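Local coordinates for putative oxidoreductase molybdopterin-binding subunit (Sulfolobus tokodaii, PDB 4ZOH), which binds pterin cytosine dinucleotide and probably serves as the molybdenum-bearing subunit of an oxidoreductase of the xanthine dehydrogenase and aldehyde oxidase family, at residues A416-V427 with L552-V560. Residues are numbered along the deposited sequence; the frame is centred on the assembly and turned at random.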
loop_
_atom_site.group_PDB
_atom_site.type_symbol
_atom_site.label_atom_id
_atom_site.label_comp_id
_atom_site.label_asym_id
_atom_site.label_seq_id
_atom_site.Cartn_x
_atom_site.Cartn_y
_atom_site.Cartn_z
ATOM N N ALA A 416 -10.868 -28.971 -16.616
ATOM C CA ALA A 416 -9.903 -29.468 -15.618
ATOM C C ALA A 416 -8.557 -29.874 -16.271
ATOM O O ALA A 416 -7.980 -30.965 -16.040
ATOM C CB ALA A 416 -10.498 -30.597 -14.785
ATOM N N PHE A 417 -8.077 -28.982 -17.100
ATOM C CA PHE A 417 -6.788 -29.112 -17.766
ATOM C C PHE A 417 -5.637 -29.050 -16.772
ATOM O O PHE A 417 -5.745 -28.468 -15.628
ATOM C CB PHE A 417 -6.666 -28.001 -18.794
ATOM C CG PHE A 417 -7.828 -27.917 -19.745
ATOM C CD1 PHE A 417 -7.762 -28.532 -21.016
ATOM C CD2 PHE A 417 -9.025 -27.238 -19.380
ATOM C CE1 PHE A 417 -8.845 -28.440 -21.915
ATOM C CE2 PHE A 417 -10.117 -27.175 -20.275
ATOM C CZ PHE A 417 -10.016 -27.781 -21.546
ATOM N N GLY A 418 -4.533 -29.707 -17.158
ATOM C CA GLY A 418 -3.335 -29.737 -16.313
ATOM C C GLY A 418 -2.532 -28.450 -16.453
ATOM O O GLY A 418 -3.083 -27.424 -16.942
ATOM N N PRO A 419 -1.220 -28.503 -16.137
ATOM C CA PRO A 419 -0.498 -29.762 -15.942
ATOM C C PRO A 419 -0.466 -30.135 -14.502
ATOM O O PRO A 419 -0.205 -31.299 -14.128
ATOM C CB PRO A 419 0.941 -29.415 -16.458
ATOM C CG PRO A 419 1.065 -27.938 -16.080
ATOM C CD PRO A 419 -0.292 -27.407 -16.522
ATOM N N TRP A 420 -0.712 -29.156 -13.646
ATOM C CA TRP A 420 -0.598 -29.452 -12.204
ATOM C C TRP A 420 -1.272 -28.311 -11.460
ATOM O O TRP A 420 -1.690 -27.315 -12.075
ATOM C CB TRP A 420 0.893 -29.666 -11.753
ATOM C CG TRP A 420 1.900 -28.765 -12.342
ATOM C CD1 TRP A 420 2.758 -29.059 -13.418
ATOM C CD2 TRP A 420 2.237 -27.424 -11.927
ATOM N NE1 TRP A 420 3.536 -27.953 -13.713
ATOM C CE2 TRP A 420 3.284 -26.957 -12.799
ATOM C CE3 TRP A 420 1.812 -26.592 -10.876
ATOM C CZ2 TRP A 420 3.850 -25.657 -12.692
ATOM C CZ3 TRP A 420 2.368 -25.285 -10.782
ATOM C CH2 TRP A 420 3.418 -24.851 -11.662
ATOM N N GLU A 421 -1.401 -28.437 -10.156
ATOM C CA GLU A 421 -1.849 -27.247 -9.394
ATOM C C GLU A 421 -1.335 -27.381 -7.997
ATOM O O GLU A 421 -1.009 -28.508 -7.591
ATOM C CB GLU A 421 -3.381 -26.983 -9.523
ATOM C CG GLU A 421 -3.826 -25.679 -8.845
ATOM C CD GLU A 421 -3.041 -24.517 -9.419
ATOM O OE1 GLU A 421 -3.423 -24.000 -10.503
ATOM O OE2 GLU A 421 -2.017 -24.193 -8.782
ATOM N N VAL A 422 -1.251 -26.277 -7.238
ATOM C CA VAL A 422 -0.571 -26.310 -5.947
ATOM C C VAL A 422 -1.493 -25.932 -4.788
ATOM O O VAL A 422 -2.438 -25.184 -4.954
ATOM C CB VAL A 422 0.687 -25.357 -6.020
ATOM C CG1 VAL A 422 1.584 -25.506 -4.826
ATOM C CG2 VAL A 422 1.471 -25.582 -7.341
ATOM N N ALA A 423 -1.210 -26.436 -3.597
ATOM C CA ALA A 423 -1.906 -25.960 -2.411
ATOM C C ALA A 423 -0.886 -26.015 -1.298
ATOM O O ALA A 423 -0.139 -27.041 -1.204
ATOM C CB ALA A 423 -3.138 -26.859 -2.085
ATOM N N ARG A 424 -0.878 -24.975 -0.452
ATOM C CA ARG A 424 -0.053 -24.979 0.746
ATOM C C ARG A 424 -1.002 -24.895 1.953
ATOM O O ARG A 424 -1.912 -24.100 1.902
ATOM C CB ARG A 424 0.936 -23.768 0.700
ATOM C CG ARG A 424 1.482 -23.298 2.030
ATOM C CD ARG A 424 2.455 -22.133 1.918
ATOM N NE ARG A 424 2.909 -21.755 3.276
ATOM C CZ ARG A 424 2.877 -20.539 3.817
ATOM N NH1 ARG A 424 2.478 -19.475 3.135
ATOM N NH2 ARG A 424 3.309 -20.387 5.047
ATOM N N ILE A 425 -0.779 -25.681 3.029
ATOM C CA ILE A 425 -1.537 -25.466 4.252
ATOM C C ILE A 425 -0.557 -25.323 5.404
ATOM O O ILE A 425 0.380 -26.085 5.517
ATOM C CB ILE A 425 -2.656 -26.567 4.484
ATOM C CG1 ILE A 425 -3.643 -26.154 5.549
ATOM C CG2 ILE A 425 -2.034 -27.906 4.885
ATOM C CD1 ILE A 425 -4.935 -27.024 5.543
ATOM N N SER A 426 -0.804 -24.390 6.307
ATOM C CA SER A 426 0.189 -24.129 7.331
ATOM C C SER A 426 -0.434 -23.893 8.690
ATOM O O SER A 426 -1.446 -23.190 8.785
ATOM C CB SER A 426 0.938 -22.874 6.871
ATOM O OG SER A 426 1.852 -22.471 7.826
ATOM N N VAL A 427 0.198 -24.340 9.761
ATOM C CA VAL A 427 -0.399 -24.126 11.090
ATOM C C VAL A 427 0.549 -23.405 11.999
ATOM O O VAL A 427 1.709 -23.835 12.166
ATOM C CB VAL A 427 -0.818 -25.479 11.759
ATOM C CG1 VAL A 427 -1.488 -25.243 13.118
ATOM C CG2 VAL A 427 -1.705 -26.284 10.787
ATOM N N LEU A 552 4.567 -28.004 10.575
ATOM C CA LEU A 552 3.188 -28.240 10.145
ATOM C C LEU A 552 2.825 -27.230 9.028
ATOM O O LEU A 552 1.821 -26.511 9.091
ATOM C CB LEU A 552 2.250 -28.069 11.362
ATOM C CG LEU A 552 2.363 -29.122 12.493
ATOM C CD1 LEU A 552 1.380 -28.761 13.632
ATOM C CD2 LEU A 552 2.064 -30.529 11.936
ATOM N N ASP A 553 3.704 -27.116 8.054
ATOM C CA ASP A 553 3.473 -26.260 6.890
ATOM C C ASP A 553 3.726 -27.216 5.742
ATOM O O ASP A 553 4.817 -27.709 5.608
ATOM C CB ASP A 553 4.488 -25.080 6.874
ATOM C CG ASP A 553 4.110 -23.984 5.862
ATOM O OD1 ASP A 553 3.709 -24.278 4.697
ATOM O OD2 ASP A 553 4.134 -22.805 6.255
ATOM N N THR A 554 2.733 -27.487 4.913
ATOM C CA THR A 554 2.936 -28.471 3.881
ATOM C C THR A 554 2.377 -28.061 2.539
ATOM O O THR A 554 1.402 -27.341 2.491
ATOM C CB THR A 554 2.516 -29.914 4.322
ATOM O OG1 THR A 554 3.093 -30.847 3.386
ATOM C CG2 THR A 554 1.018 -30.090 4.407
ATOM N N THR A 555 3.048 -28.454 1.473
ATOM C CA THR A 555 2.684 -28.045 0.126
ATOM C C THR A 555 2.490 -29.285 -0.708
ATOM O O THR A 555 3.326 -30.184 -0.691
ATOM C CB THR A 555 3.783 -27.114 -0.489
ATOM O OG1 THR A 555 3.837 -25.899 0.275
ATOM C CG2 THR A 555 3.478 -26.756 -1.923
ATOM N N ALA A 556 1.393 -29.357 -1.436
ATOM C CA ALA A 556 1.124 -30.520 -2.286
ATOM C C ALA A 556 1.015 -30.016 -3.704
ATOM O O ALA A 556 0.555 -28.932 -3.948
ATOM C CB ALA A 556 -0.165 -31.203 -1.875
ATOM N N ILE A 557 1.465 -30.804 -4.650
ATOM C CA ILE A 557 1.320 -30.409 -6.026
ATOM C C ILE A 557 0.540 -31.600 -6.529
ATOM O O ILE A 557 0.981 -32.760 -6.337
ATOM C CB ILE A 557 2.679 -30.269 -6.753
ATOM C CG1 ILE A 557 3.510 -29.095 -6.194
ATOM C CG2 ILE A 557 2.471 -30.178 -8.268
ATOM C CD1 ILE A 557 4.973 -29.043 -6.691
ATOM N N TYR A 558 -0.600 -31.318 -7.143
ATOM C CA TYR A 558 -1.397 -32.334 -7.805
ATOM C C TYR A 558 -1.099 -32.297 -9.304
ATOM O O TYR A 558 -1.522 -31.395 -10.006
ATOM C CB TYR A 558 -2.916 -32.119 -7.490
ATOM C CG TYR A 558 -3.830 -33.123 -8.182
ATOM C CD1 TYR A 558 -3.829 -34.503 -7.799
ATOM C CD2 TYR A 558 -4.681 -32.721 -9.214
ATOM C CE1 TYR A 558 -4.667 -35.430 -8.439
ATOM C CE2 TYR A 558 -5.503 -33.661 -9.868
ATOM C CZ TYR A 558 -5.486 -35.004 -9.460
ATOM O OH TYR A 558 -6.284 -35.898 -10.066
ATOM N N ASN A 559 -0.285 -33.239 -9.769
ATOM C CA ASN A 559 0.063 -33.345 -11.197
ATOM C C ASN A 559 -1.147 -33.966 -11.909
ATOM O O ASN A 559 -1.767 -34.839 -11.389
ATOM C CB ASN A 559 1.371 -34.138 -11.411
ATOM C CG ASN A 559 1.398 -35.446 -10.613
ATOM O OD1 ASN A 559 1.066 -35.472 -9.414
ATOM N ND2 ASN A 559 1.805 -36.549 -11.267
ATOM N N VAL A 560 -1.538 -33.445 -13.046
ATOM C CA VAL A 560 -2.762 -33.961 -13.710
ATOM C C VAL A 560 -2.357 -35.044 -14.739
ATOM O O VAL A 560 -1.860 -34.720 -15.810
ATOM C CB VAL A 560 -3.559 -32.827 -14.372
ATOM C CG1 VAL A 560 -4.752 -33.360 -15.212
ATOM C CG2 VAL A 560 -4.017 -31.795 -13.313
#
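V560 fills the notch at G418, its CB 3.7 Å from G418 CA; with no side chain there, both methyls lie along the bare backbone, while V560 N bonds to P419 O (2.7 Å). From here strands 420-427 and 553-559 run antiparallel in regular register. On the face bearing W420, V422 and R424, side chains meet diagonally: I557 CG2 abuts W420 CB at 3.9 Å, and V422 CG1 meets T555 CG2 at 3.7 Å. R424, CG anti to the backbone N (chi1 157°) and extended to NE, makes a side-on salt bridge, R424 NE reaching D553 OD1 (3.0 Å) and R424 NH2 reaching D553 OD2 (2.8 Å), each on the syn lone pair. Guanidinium and carboxylate planes lie 6° apart. S426 OG bonds to D553 OD2 from above the carboxylate plane. Were R424 an alanine, D553 would probably lose its mate in charge, keeping S426 OG. On the reverse face, I425 CG2 rests against T554 CG2 (3.8 Å). Strand 553-559 is outermost within this chain in a mixed four-stranded sheet of the cofactor-binding region; 433-437 flanks 420-427. Helix 486-512 packs on T554, A556 and V560, helix 538-547 on V427 and L552. A second copy of this protein covers the R424 face, its E473 O, like I474 O of the same chain as R424, accepting from R424 NH1.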